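Local coordinates for protein tRNA (cytidine-2'-O-)-methyltransferase TrmJ (Sulfolobus acidocaldarius, PDB 4CNG) that catalyses 2'-O-methylation of cytidine 32 in tRNA, using S-adenosyl-L-methionine as methyl donor and working as a homodimer, at residues Tyr34-Ile39 against Asp49-Val54; Asp86-Val91 against Ala127-Arg132; Leu149-Asn154 against Val166-Tyr171. The protein carries 1 engineered substitution. All coordinates share one frame; numbering follows the deposited sequence. Where two conformers were deposited one is given.

The three contacts come one after another along the chain, all in the SpoU methylase domain. Contacts 1 and 2, their centres about 12 Å apart, each bring a strand of the same parallel sheet, 50-54 and 125-130, against another element: helix 33-45 in contact 1, the turn after helix 84-87 in contact 2. Contact 3 joins the loop after strand 147-149 to helix 162-175; its centre is about 16 Å from that of contact 1 and about 17 Å from that of contact 2. V166 of that helix touches both I39 and F130, tying the three together. S-adenosyl-L-homocysteine meets contact 2 with its ribose and contact 3 with its adenine, so cofactor binding draws on both.

Contact 1: Tyr34-Ile39 against Asp49-Val54; sequences YNLGFI and DEFYVV
The F51 ring is the flat group that the helix meets, and both I39 CG2 and L36 CD1 approach it obliquely. I39 CG2 is 3.8 Å from F51 CE1 and 3.9 Å from F51 CZ, and the two side chains run at about a right angle. L36 CD1 stands 4.1 Å from F51 CZ and also touches V53 CG2 at 4.0 Å, so one methyl group spans two residues of the strand. The ring gets there because F51 CG is anti to its backbone N (chi1 175°), on a residue whose beta-carbon already points toward the helix. L36 begins less directly, and only the end of its chain closes the distance. The axes of segment 34-39, in helix 33-45, and strand 50-54 approach to 11.6 Å at 167°, nearly antiparallel, as expected for the helix and second strand of the beta-alpha-beta unit that starts with strand 22-28. I27 of that first strand touches both I39 and F51. No hydrogen bond crosses the contact. With 143 Å² buried between the segments and all four touching residues buried, the chemistry is consistent with apolar packing and exclusion of water, with no directional bond between these segments.

Contact 2: Asp86-Val91 against Ala127-Arg132; sequences DAIRDV and AFIFGR. With SAH (S-adenosyl-L-homocysteine), chain C.
I88 and V91, in the turn that leads from helix 84-87 to strand 93-97, pack on I129 and A127 of strand 125-130 in the parallel sheet of the SPOUT methyltransferase fold; the far end of this strand opens into the cofactor pocket. The nearest CA atoms are those of I88 and A127, 6.5 Å apart. I88 CG2 meets I129 CD1 at 3.9 Å, the side chains crossing at about a right angle. I88 has its CG1 in the crowded position between backbone N and carbonyl carbon (chi1 64°), which leaves CG2 anti to the carbonyl carbon and facing the strand. V91 CG2, itself set between backbone N and carbonyl carbon, lies 4.1 Å from A127 CB. No hydrogen bond joins the segments, and 151 Å² is buried between them. K94 of strand 93-97 touches both I88 and I129, so the isoleucine pair is backed by the neighbouring strand.

Beyond the packing, the strand delivers G131 to the ribose. G131 N donates to SAH O2' over 3.1 Å at 163°, and only weakly to SAH O3', where the angle drops to 122°. A beta-carbon on G131 would fall about 2.5 Å from SAH O3', a clash. T97 OG1, bonded to I129 O, also bonds the ligand and so links strand and cofactor. R132 carries on past the strand, its backbone O reaching SAH CG, while F130 CA comes to 3.3 Å from SAH O2'.

Contact 3: Leu149-Asn154 against Val166-Tyr171; sequences LFIPAN and VGIVLY. With SAH (S-adenosyl-L-homocysteine), chain C.
I151 touches helix 162-175 with two different methyl groups: CD1 lies 3.7 Å from V169 CG2, and CG2 lies 3.9 Å from I168 CG2. The same CD1 is 3.7 Å from SAH C2, so the isoleucine packs against both adenine and helix. A chi1 of -59° sets CG1 beside the backbone N, and the extended chi2 (161°) takes CD1 on to V169, while CG2 is left for I168. L149 CD2 reaches the same V169 CG2 at 4.0 Å, the two side chains lying alongside but pointing opposite ways.

The backbone of I151 reads the adenine. I151 N donates to SAH N1 over 2.9 Å at 169°, nearly straight, and SAH N6 donates to I151 O over 3.1 Å; this pair of bonds fixes the base in orientation. F150 CE1 comes to 3.6 Å from SAH N6. An alanine here keeps the backbone bonds but removes CD1 and CG2; I168 CG2 would probably be left without its mate, V169 with L149 alone of these partners, and a gap is likely to open beside adenine C2.

Further out, backbone bonds of L149 with A96 and S98 keep the end of strand 147-149 in the sheet beside strand 93-97. F128 and F130 of strand 125-130 pack V169 from the sheet side, and Y171 OH is hydrogen-bonded to E172 OE1 of the second subunit, which places the helix between sheet and dimer interface.

Contact 1: Tyr34-Ile39 against Asp49-Val54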
loop_
_atom_site.group_PDB
_atom_site.type_symbol
_atom_site.label_atom_id
_atom_site.label_comp_id
_atom_site.label_asym_id
_atom_site.label_seq_id
_atom_site.Cartn_x
_atom_site.Cartn_y
_atom_site.Cartn_z
ATOM N N TYR A 34 4.102 -7.451 -11.314
ATOM C CA TYR A 34 3.050 -7.331 -10.328
ATOM C C TYR A 34 3.032 -5.900 -9.781
ATOM O O TYR A 34 1.967 -5.285 -9.690
ATOM C CB TYR A 34 3.255 -8.351 -9.212
ATOM C CG TYR A 34 4.700 -8.538 -8.834
ATOM C CD1 TYR A 34 5.299 -7.721 -7.903
ATOM C CD2 TYR A 34 5.502 -9.449 -9.514
ATOM C CE1 TYR A 34 6.651 -7.781 -7.665
ATOM C CE2 TYR A 34 6.842 -9.579 -9.218
ATOM C CZ TYR A 34 7.411 -8.729 -8.298
ATOM O OH TYR A 34 8.736 -8.850 -7.973
ATOM N N ASN A 35 4.201 -5.324 -9.484
ATOM C CA ASN A 35 4.203 -3.962 -8.980
ATOM C C ASN A 35 3.641 -3.012 -10.004
ATOM O O ASN A 35 2.866 -2.135 -9.657
ATOM C CB ASN A 35 5.579 -3.526 -8.574
ATOM C CG ASN A 35 5.986 -4.053 -7.254
ATOM O OD1 ASN A 35 5.151 -4.202 -6.375
ATOM N ND2 ASN A 35 7.254 -4.274 -7.060
ATOM N N LEU A 36 4.046 -3.131 -11.259
ATOM C CA LEU A 36 3.540 -2.209 -12.263
ATOM C C LEU A 36 2.011 -2.331 -12.402
ATOM O O LEU A 36 1.320 -1.320 -12.489
ATOM C CB LEU A 36 4.274 -2.430 -13.587
ATOM C CG LEU A 36 3.833 -1.526 -14.746
ATOM C CD1 LEU A 36 3.981 -0.072 -14.373
ATOM C CD2 LEU A 36 4.597 -1.854 -15.999
ATOM N N GLY A 37 1.504 -3.551 -12.462
ATOM C CA GLY A 37 0.080 -3.732 -12.543
ATOM C C GLY A 37 -0.686 -3.209 -11.340
ATOM O O GLY A 37 -1.721 -2.552 -11.473
ATOM N N PHE A 38 -0.156 -3.475 -10.150
ATOM C CA PHE A 38 -0.775 -2.983 -8.942
ATOM C C PHE A 38 -0.784 -1.480 -8.886
ATOM O O PHE A 38 -1.748 -0.876 -8.403
ATOM C CB PHE A 38 -0.071 -3.559 -7.701
ATOM C CG PHE A 38 -0.319 -5.013 -7.452
ATOM C CD1 PHE A 38 -1.555 -5.566 -7.678
ATOM C CD2 PHE A 38 0.710 -5.811 -7.000
ATOM C CE1 PHE A 38 -1.794 -6.905 -7.368
ATOM C CE2 PHE A 38 0.473 -7.123 -6.644
ATOM C CZ PHE A 38 -0.731 -7.690 -6.974
ATOM N N ILE A 39 0.281 -0.834 -9.380
ATOM C CA ILE A 39 0.303 0.602 -9.450
ATOM C C ILE A 39 -0.752 1.144 -10.430
ATOM O O ILE A 39 -1.455 2.100 -10.116
ATOM C CB ILE A 39 1.716 1.104 -9.811
ATOM C CG1 ILE A 39 2.658 0.867 -8.641
ATOM C CG2 ILE A 39 1.678 2.572 -10.191
ATOM C CD1 ILE A 39 4.130 0.970 -8.973
ATOM N N ASP A 49 -3.967 11.916 -12.062
ATOM C CA ASP A 49 -4.169 12.622 -13.316
ATOM C C ASP A 49 -3.245 12.148 -14.460
ATOM O O ASP A 49 -3.672 12.080 -15.598
ATOM C CB ASP A 49 -3.979 14.112 -13.081
ATOM C CG ASP A 49 -4.925 14.638 -12.016
ATOM O OD1 ASP A 49 -6.116 14.757 -12.332
ATOM O OD2 ASP A 49 -4.486 14.903 -10.870
ATOM N N GLU A 50 -1.980 11.898 -14.163
ATOM C CA GLU A 50 -0.954 11.545 -15.161
ATOM C C GLU A 50 -0.090 10.452 -14.560
ATOM O O GLU A 50 0.155 10.439 -13.357
ATOM C CB GLU A 50 -0.096 12.780 -15.465
ATOM C CG GLU A 50 -0.862 13.901 -16.127
ATOM C CD GLU A 50 -0.013 15.112 -16.468
ATOM O OE1 GLU A 50 1.147 15.212 -16.032
ATOM O OE2 GLU A 50 -0.567 16.035 -17.107
ATOM N N PHE A 51 0.348 9.530 -15.411
ATOM C CA PHE A 51 1.049 8.334 -14.994
ATOM C C PHE A 51 2.167 8.086 -16.000
ATOM O O PHE A 51 1.901 7.714 -17.137
ATOM C CB PHE A 51 0.041 7.157 -14.937
ATOM C CG PHE A 51 0.632 5.810 -14.628
ATOM C CD1 PHE A 51 1.691 5.636 -13.780
ATOM C CD2 PHE A 51 0.019 4.696 -15.146
ATOM C CE1 PHE A 51 2.148 4.376 -13.471
ATOM C CE2 PHE A 51 0.467 3.417 -14.850
ATOM C CZ PHE A 51 1.564 3.261 -14.032
ATOM N N TYR A 52 3.399 8.267 -15.522
ATOM C CA TYR A 52 4.611 8.089 -16.323
ATOM C C TYR A 52 5.454 6.976 -15.752
ATOM O O TYR A 52 5.643 6.886 -14.539
ATOM C CB TYR A 52 5.458 9.394 -16.331
ATOM C CG TYR A 52 5.005 10.443 -17.272
ATOM C CD1 TYR A 52 3.817 11.098 -17.118
ATOM C CD2 TYR A 52 5.835 10.861 -18.287
ATOM C CE1 TYR A 52 3.409 12.091 -17.972
ATOM C CE2 TYR A 52 5.458 11.865 -19.162
ATOM C CZ TYR A 52 4.255 12.520 -18.963
ATOM O OH TYR A 52 3.855 13.519 -19.823
ATOM N N VAL A 53 6.042 6.189 -16.641
ATOM C CA VAL A 53 6.941 5.139 -16.264
ATOM C C VAL A 53 8.213 5.312 -17.097
ATOM O O VAL A 53 8.149 5.408 -18.317
ATOM C CB VAL A 53 6.285 3.771 -16.472
ATOM C CG1 VAL A 53 7.246 2.671 -16.120
ATOM C CG2 VAL A 53 5.080 3.633 -15.556
ATOM N N VAL A 54 9.339 5.409 -16.413
ATOM C CA VAL A 54 10.629 5.621 -17.040
ATOM C C VAL A 54 11.272 4.256 -17.299
ATOM O O VAL A 54 11.516 3.484 -16.379
ATOM C CB VAL A 54 11.518 6.452 -16.128
ATOM C CG1 VAL A 54 12.862 6.667 -16.797
ATOM C CG2 VAL A 54 10.900 7.789 -15.771
#

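Contact 2: Asp86-Val91 against Ala127-Arg132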
loop_
_atom_site.group_PDB
_atom_site.type_symbol
_atom_site.label_atom_id
_atom_site.label_comp_id
_atom_site.label_asym_id
_atom_site.label_seq_id
_atom_site.Cartn_x
_atom_site.Cartn_y
_atom_site.Cartn_z
ATOM N N ASP A 86 12.674 13.542 -18.782
ATOM C CA ASP A 86 11.461 13.740 -19.591
ATOM C C ASP A 86 10.133 13.491 -18.849
ATOM O O ASP A 86 9.069 13.958 -19.256
ATOM C CB ASP A 86 11.529 12.881 -20.860
ATOM C CG ASP A 86 12.464 13.477 -21.951
ATOM O OD1 ASP A 86 13.240 14.445 -21.641
ATOM O OD2 ASP A 86 12.447 12.924 -23.124
ATOM N N ALA A 87 10.240 12.734 -17.766
ATOM C CA ALA A 87 9.092 12.409 -16.933
ATOM C C ALA A 87 8.736 13.482 -15.914
ATOM O O ALA A 87 7.616 13.475 -15.386
ATOM C CB ALA A 87 9.313 11.070 -16.253
ATOM N N ILE A 88 9.668 14.395 -15.627
ATOM C CA ILE A 88 9.464 15.387 -14.577
ATOM C C ILE A 88 9.427 16.813 -15.155
ATOM O O ILE A 88 9.492 17.780 -14.412
ATOM C CB ILE A 88 10.540 15.261 -13.462
ATOM C CG1 ILE A 88 11.949 15.562 -14.001
ATOM C CG2 ILE A 88 10.473 13.890 -12.781
ATOM C CD1 ILE A 88 13.003 15.721 -12.930
ATOM N N ARG A 89 9.297 16.936 -16.478
ATOM C CA ARG A 89 9.076 18.216 -17.149
ATOM C C ARG A 89 7.717 18.832 -16.879
ATOM O O ARG A 89 6.719 18.117 -16.761
ATOM C CB ARG A 89 9.199 18.016 -18.648
ATOM C CG ARG A 89 10.619 17.793 -19.122
ATOM C CD ARG A 89 10.647 17.602 -20.629
ATOM N NE ARG A 89 9.927 18.680 -21.301
ATOM C CZ ARG A 89 9.139 18.518 -22.359
ATOM N NH1 ARG A 89 8.951 17.312 -22.884
ATOM N NH2 ARG A 89 8.532 19.572 -22.892
ATOM N N ASP A 90 7.664 20.155 -16.890
ATOM C CA ASP A 90 6.401 20.882 -16.920
ATOM C C ASP A 90 5.543 20.610 -15.681
ATOM O O ASP A 90 4.326 20.517 -15.793
ATOM C CB ASP A 90 5.629 20.541 -18.205
ATOM C CG ASP A 90 6.465 20.745 -19.467
ATOM O OD1 ASP A 90 7.173 21.774 -19.551
ATOM O OD2 ASP A 90 6.408 19.888 -20.379
ATOM N N VAL A 91 6.186 20.417 -14.524
ATOM C CA VAL A 91 5.499 20.374 -13.231
ATOM C C VAL A 91 6.030 21.482 -12.312
ATOM O O VAL A 91 7.088 22.071 -12.570
ATOM C CB VAL A 91 5.615 18.985 -12.507
ATOM C CG1 VAL A 91 5.101 17.863 -13.389
ATOM C CG2 VAL A 91 7.037 18.678 -12.050
ATOM N N ALA A 127 4.800 16.177 -9.335
ATOM C CA ALA A 127 5.233 14.817 -9.632
ATOM C C ALA A 127 5.665 14.137 -8.350
ATOM O O ALA A 127 6.492 14.656 -7.616
ATOM C CB ALA A 127 6.383 14.841 -10.624
ATOM N N PHE A 128 5.105 12.950 -8.118
ATOM C CA PHE A 128 5.515 12.051 -7.038
ATOM C C PHE A 128 6.314 10.931 -7.666
ATOM O O PHE A 128 5.781 10.205 -8.502
ATOM C CB PHE A 128 4.316 11.500 -6.258
ATOM C CG PHE A 128 3.716 12.470 -5.285
ATOM C CD1 PHE A 128 2.858 13.479 -5.692
ATOM C CD2 PHE A 128 4.146 12.497 -3.975
ATOM C CE1 PHE A 128 2.355 14.401 -4.772
ATOM C CE2 PHE A 128 3.613 13.371 -3.049
ATOM C CZ PHE A 128 2.752 14.335 -3.472
ATOM N N ILE A 129 7.565 10.780 -7.235
ATOM C CA ILE A 129 8.549 9.975 -7.935
ATOM C C ILE A 129 8.961 8.826 -7.015
ATOM O O ILE A 129 9.375 9.051 -5.870
ATOM C CB ILE A 129 9.803 10.805 -8.324
ATOM C CG1 ILE A 129 9.413 12.013 -9.128
ATOM C CG2 ILE A 129 10.837 9.958 -8.983
ATOM C CD1 ILE A 129 10.344 13.195 -8.970
ATOM N N PHE A 130 8.849 7.582 -7.535
ATOM C CA PHE A 130 9.177 6.362 -6.816
ATOM C C PHE A 130 10.244 5.617 -7.576
ATOM O O PHE A 130 10.277 5.625 -8.809
ATOM C CB PHE A 130 7.902 5.487 -6.673
ATOM C CG PHE A 130 6.818 6.109 -5.835
ATOM C CD1 PHE A 130 5.973 7.043 -6.345
ATOM C CD2 PHE A 130 6.669 5.738 -4.516
ATOM C CE1 PHE A 130 5.015 7.651 -5.551
ATOM C CE2 PHE A 130 5.674 6.305 -3.726
ATOM C CZ PHE A 130 4.856 7.264 -4.241
ATOM N N GLY A 131 11.110 4.980 -6.821
ATOM C CA GLY A 131 12.257 4.288 -7.367
ATOM C C GLY A 131 12.122 2.791 -7.529
ATOM O O GLY A 131 11.056 2.188 -7.442
ATOM N N ARG A 132 13.265 2.216 -7.892
ATOM C CA ARG A 132 13.392 0.816 -8.289
ATOM C C ARG A 132 13.297 -0.104 -7.090
ATOM O O ARG A 132 13.824 0.209 -6.028
ATOM C CB ARG A 132 14.779 0.672 -8.946
ATOM C CG ARG A 132 15.015 1.578 -10.151
ATOM C CD ARG A 132 16.497 1.758 -10.418
ATOM N NE ARG A 132 16.760 2.717 -11.488
ATOM C CZ ARG A 132 16.885 4.022 -11.330
ATOM N NH1 ARG A 132 16.695 4.602 -10.166
ATOM N NH2 ARG A 132 17.164 4.780 -12.367
HETATM N N SAH C . 16.979 -1.111 -1.391
HETATM C CA SAH C . 16.227 -0.006 -2.044
HETATM C CB SAH C . 14.762 -0.163 -1.670
HETATM C CG SAH C . 13.803 0.543 -2.645
HETATM S SD SAH C . 12.093 0.300 -2.182
HETATM C C SAH C . 16.819 1.297 -1.591
HETATM O O SAH C . 17.666 1.327 -0.696
HETATM O OXT SAH C . 16.602 2.333 -2.185
HETATM C "C5'" SAH C . 11.342 0.843 -3.717
HETATM C "C4'" SAH C . 10.721 2.234 -3.701
HETATM O "O4'" SAH C . 9.614 2.242 -2.785
HETATM C "C3'" SAH C . 11.597 3.336 -3.219
HETATM O "O3'" SAH C . 12.482 3.751 -4.271
HETATM C "C2'" SAH C . 10.614 4.393 -2.800
HETATM O "O2'" SAH C . 10.088 5.053 -3.944
HETATM C "C1'" SAH C . 9.508 3.535 -2.171
HETATM N N9 SAH C . 9.650 3.340 -0.696
HETATM C C8 SAH C . 9.728 2.152 -0.033
HETATM N N7 SAH C . 9.623 2.369 1.307
HETATM C C5 SAH C . 9.443 3.703 1.467
HETATM C C6 SAH C . 9.190 4.541 2.570
HETATM N N6 SAH C . 9.142 4.070 3.833
HETATM N N1 SAH C . 9.025 5.824 2.359
HETATM C C2 SAH C . 9.054 6.300 1.105
HETATM N N3 SAH C . 9.248 5.604 -0.007
HETATM C C4 SAH C . 9.412 4.313 0.181
#

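Contact 3: Leu149-Asn154 against Val166-Tyr171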
loop_
_atom_site.group_PDB
_atom_site.type_symbol
_atom_site.label_atom_id
_atom_site.label_comp_id
_atom_site.label_asym_id
_atom_site.label_seq_id
_atom_site.Cartn_x
_atom_site.Cartn_y
_atom_site.Cartn_z
ATOM N N LEU A 149 10.403 12.547 0.347
ATOM C CA LEU A 149 9.348 12.081 1.252
ATOM C C LEU A 149 9.673 10.706 1.792
ATOM O O LEU A 149 9.941 9.785 1.042
ATOM C CB LEU A 149 8.033 12.030 0.482
ATOM C CG LEU A 149 6.813 11.437 1.210
ATOM C CD1 LEU A 149 6.391 12.259 2.374
ATOM C CD2 LEU A 149 5.697 11.237 0.215
ATOM N N PHE A 150 9.653 10.614 3.109
ATOM C CA PHE A 150 9.684 9.347 3.869
ATOM C C PHE A 150 8.298 9.027 4.388
ATOM O O PHE A 150 7.689 9.887 5.021
ATOM C CB PHE A 150 10.655 9.477 5.060
ATOM C CG PHE A 150 10.711 8.254 5.956
ATOM C CD1 PHE A 150 11.158 7.052 5.444
ATOM C CD2 PHE A 150 10.299 8.278 7.299
ATOM C CE1 PHE A 150 11.158 5.891 6.194
ATOM C CE2 PHE A 150 10.379 7.109 8.096
ATOM C CZ PHE A 150 10.813 5.932 7.526
ATOM N N ILE A 151 7.828 7.812 4.136
ATOM C CA ILE A 151 6.593 7.321 4.750
ATOM C C ILE A 151 6.969 6.637 6.055
ATOM O O ILE A 151 7.715 5.658 6.058
ATOM C CB ILE A 151 5.953 6.273 3.831
ATOM C CG1 ILE A 151 5.627 6.855 2.441
ATOM C CG2 ILE A 151 4.712 5.698 4.521
ATOM C CD1 ILE A 151 5.420 5.819 1.353
ATOM N N PRO A 152 6.425 7.161 7.173
ATOM C CA PRO A 152 6.794 6.582 8.455
ATOM C C PRO A 152 6.433 5.098 8.561
ATOM O O PRO A 152 5.358 4.703 8.178
ATOM C CB PRO A 152 5.996 7.433 9.452
ATOM C CG PRO A 152 5.904 8.762 8.802
ATOM C CD PRO A 152 5.722 8.442 7.341
ATOM N N ALA A 153 7.368 4.332 9.100
ATOM C CA ALA A 153 7.220 2.897 9.256
ATOM C C ALA A 153 8.297 2.448 10.245
ATOM O O ALA A 153 9.084 3.238 10.724
ATOM C CB ALA A 153 7.398 2.197 7.916
ATOM N N ASN A 154 8.256 1.175 10.601
ATOM C CA ASN A 154 9.194 0.589 11.559
ATOM C C ASN A 154 10.612 1.064 11.256
ATOM O O ASN A 154 11.129 0.748 10.197
ATOM C CB ASN A 154 9.104 -0.921 11.391
ATOM C CG ASN A 154 9.998 -1.699 12.303
ATOM O OD1 ASN A 154 10.794 -1.152 13.055
ATOM N ND2 ASN A 154 9.923 -3.015 12.162
ATOM N N VAL A 166 3.412 3.365 -3.029
ATOM C CA VAL A 166 2.595 4.176 -3.934
ATOM C C VAL A 166 1.151 4.241 -3.362
ATOM O O VAL A 166 0.553 5.298 -3.303
ATOM C CB VAL A 166 2.592 3.585 -5.321
ATOM C CG1 VAL A 166 1.538 4.255 -6.182
ATOM C CG2 VAL A 166 3.968 3.748 -5.972
ATOM N N GLY A 167 0.583 3.099 -2.953
ATOM C CA GLY A 167 -0.800 3.098 -2.464
ATOM C C GLY A 167 -0.990 3.985 -1.248
ATOM O O GLY A 167 -1.983 4.685 -1.146
ATOM N N ILE A 168 -0.037 3.976 -0.323
ATOM C CA ILE A 168 -0.129 4.803 0.869
ATOM C C ILE A 168 -0.106 6.275 0.489
ATOM O O ILE A 168 -0.859 7.066 1.021
ATOM C CB ILE A 168 0.963 4.420 1.882
ATOM C CG1 ILE A 168 0.598 3.088 2.523
ATOM C CG2 ILE A 168 1.197 5.541 2.881
ATOM C CD1 ILE A 168 1.723 2.375 3.197
ATOM N N VAL A 169 0.830 6.681 -0.403
ATOM C CA VAL A 169 0.892 8.065 -0.799
ATOM C C VAL A 169 -0.392 8.500 -1.512
ATOM O O VAL A 169 -0.921 9.598 -1.276
ATOM C CB VAL A 169 2.158 8.342 -1.645
ATOM C CG1 VAL A 169 2.171 9.752 -2.190
ATOM C CG2 VAL A 169 3.384 8.113 -0.765
ATOM N N LEU A 170 -0.876 7.681 -2.422
ATOM C CA LEU A 170 -2.077 8.048 -3.180
ATOM C C LEU A 170 -3.309 8.166 -2.255
ATOM O O LEU A 170 -4.156 9.026 -2.463
ATOM C CB LEU A 170 -2.355 7.074 -4.320
ATOM C CG LEU A 170 -1.342 7.014 -5.434
ATOM C CD1 LEU A 170 -1.863 6.123 -6.559
ATOM C CD2 LEU A 170 -0.509 8.199 -5.778
ATOM N N TYR A 171 -3.410 7.288 -1.267
ATOM C CA TYR A 171 -4.435 7.368 -0.225
ATOM C C TYR A 171 -4.313 8.695 0.567
ATOM O O TYR A 171 -5.310 9.371 0.820
ATOM C CB TYR A 171 -4.256 6.163 0.702
ATOM C CG TYR A 171 -4.955 6.309 2.023
ATOM C CD1 TYR A 171 -6.327 6.251 2.111
ATOM C CD2 TYR A 171 -4.235 6.576 3.185
ATOM C CE1 TYR A 171 -6.964 6.404 3.335
ATOM C CE2 TYR A 171 -4.824 6.688 4.402
ATOM C CZ TYR A 171 -6.197 6.629 4.491
ATOM O OH TYR A 171 -6.757 6.780 5.738
HETATM N N SAH C . 16.979 -1.111 -1.391
HETATM C CA SAH C . 16.227 -0.006 -2.044
HETATM C CB SAH C . 14.762 -0.163 -1.670
HETATM C CG SAH C . 13.803 0.543 -2.645
HETATM S SD SAH C . 12.093 0.300 -2.182
HETATM C C SAH C . 16.819 1.297 -1.591
HETATM O O SAH C . 17.666 1.327 -0.696
HETATM O OXT SAH C . 16.602 2.333 -2.185
HETATM C "C5'" SAH C . 11.342 0.843 -3.717
HETATM C "C4'" SAH C . 10.721 2.234 -3.701
HETATM O "O4'" SAH C . 9.614 2.242 -2.785
HETATM C "C3'" SAH C . 11.597 3.336 -3.219
HETATM O "O3'" SAH C . 12.482 3.751 -4.271
HETATM C "C2'" SAH C . 10.614 4.393 -2.800
HETATM O "O2'" SAH C . 10.088 5.053 -3.944
HETATM C "C1'" SAH C . 9.508 3.535 -2.171
HETATM N N9 SAH C . 9.650 3.340 -0.696
HETATM C C8 SAH C . 9.728 2.152 -0.033
HETATM N N7 SAH C . 9.623 2.369 1.307
HETATM C C5 SAH C . 9.443 3.703 1.467
HETATM C C6 SAH C . 9.190 4.541 2.570
HETATM N N6 SAH C . 9.142 4.070 3.833
HETATM N N1 SAH C . 9.025 5.824 2.359
HETATM C C2 SAH C . 9.054 6.300 1.105
HETATM N N3 SAH C . 9.248 5.604 -0.007
HETATM C C4 SAH C . 9.412 4.313 0.181
#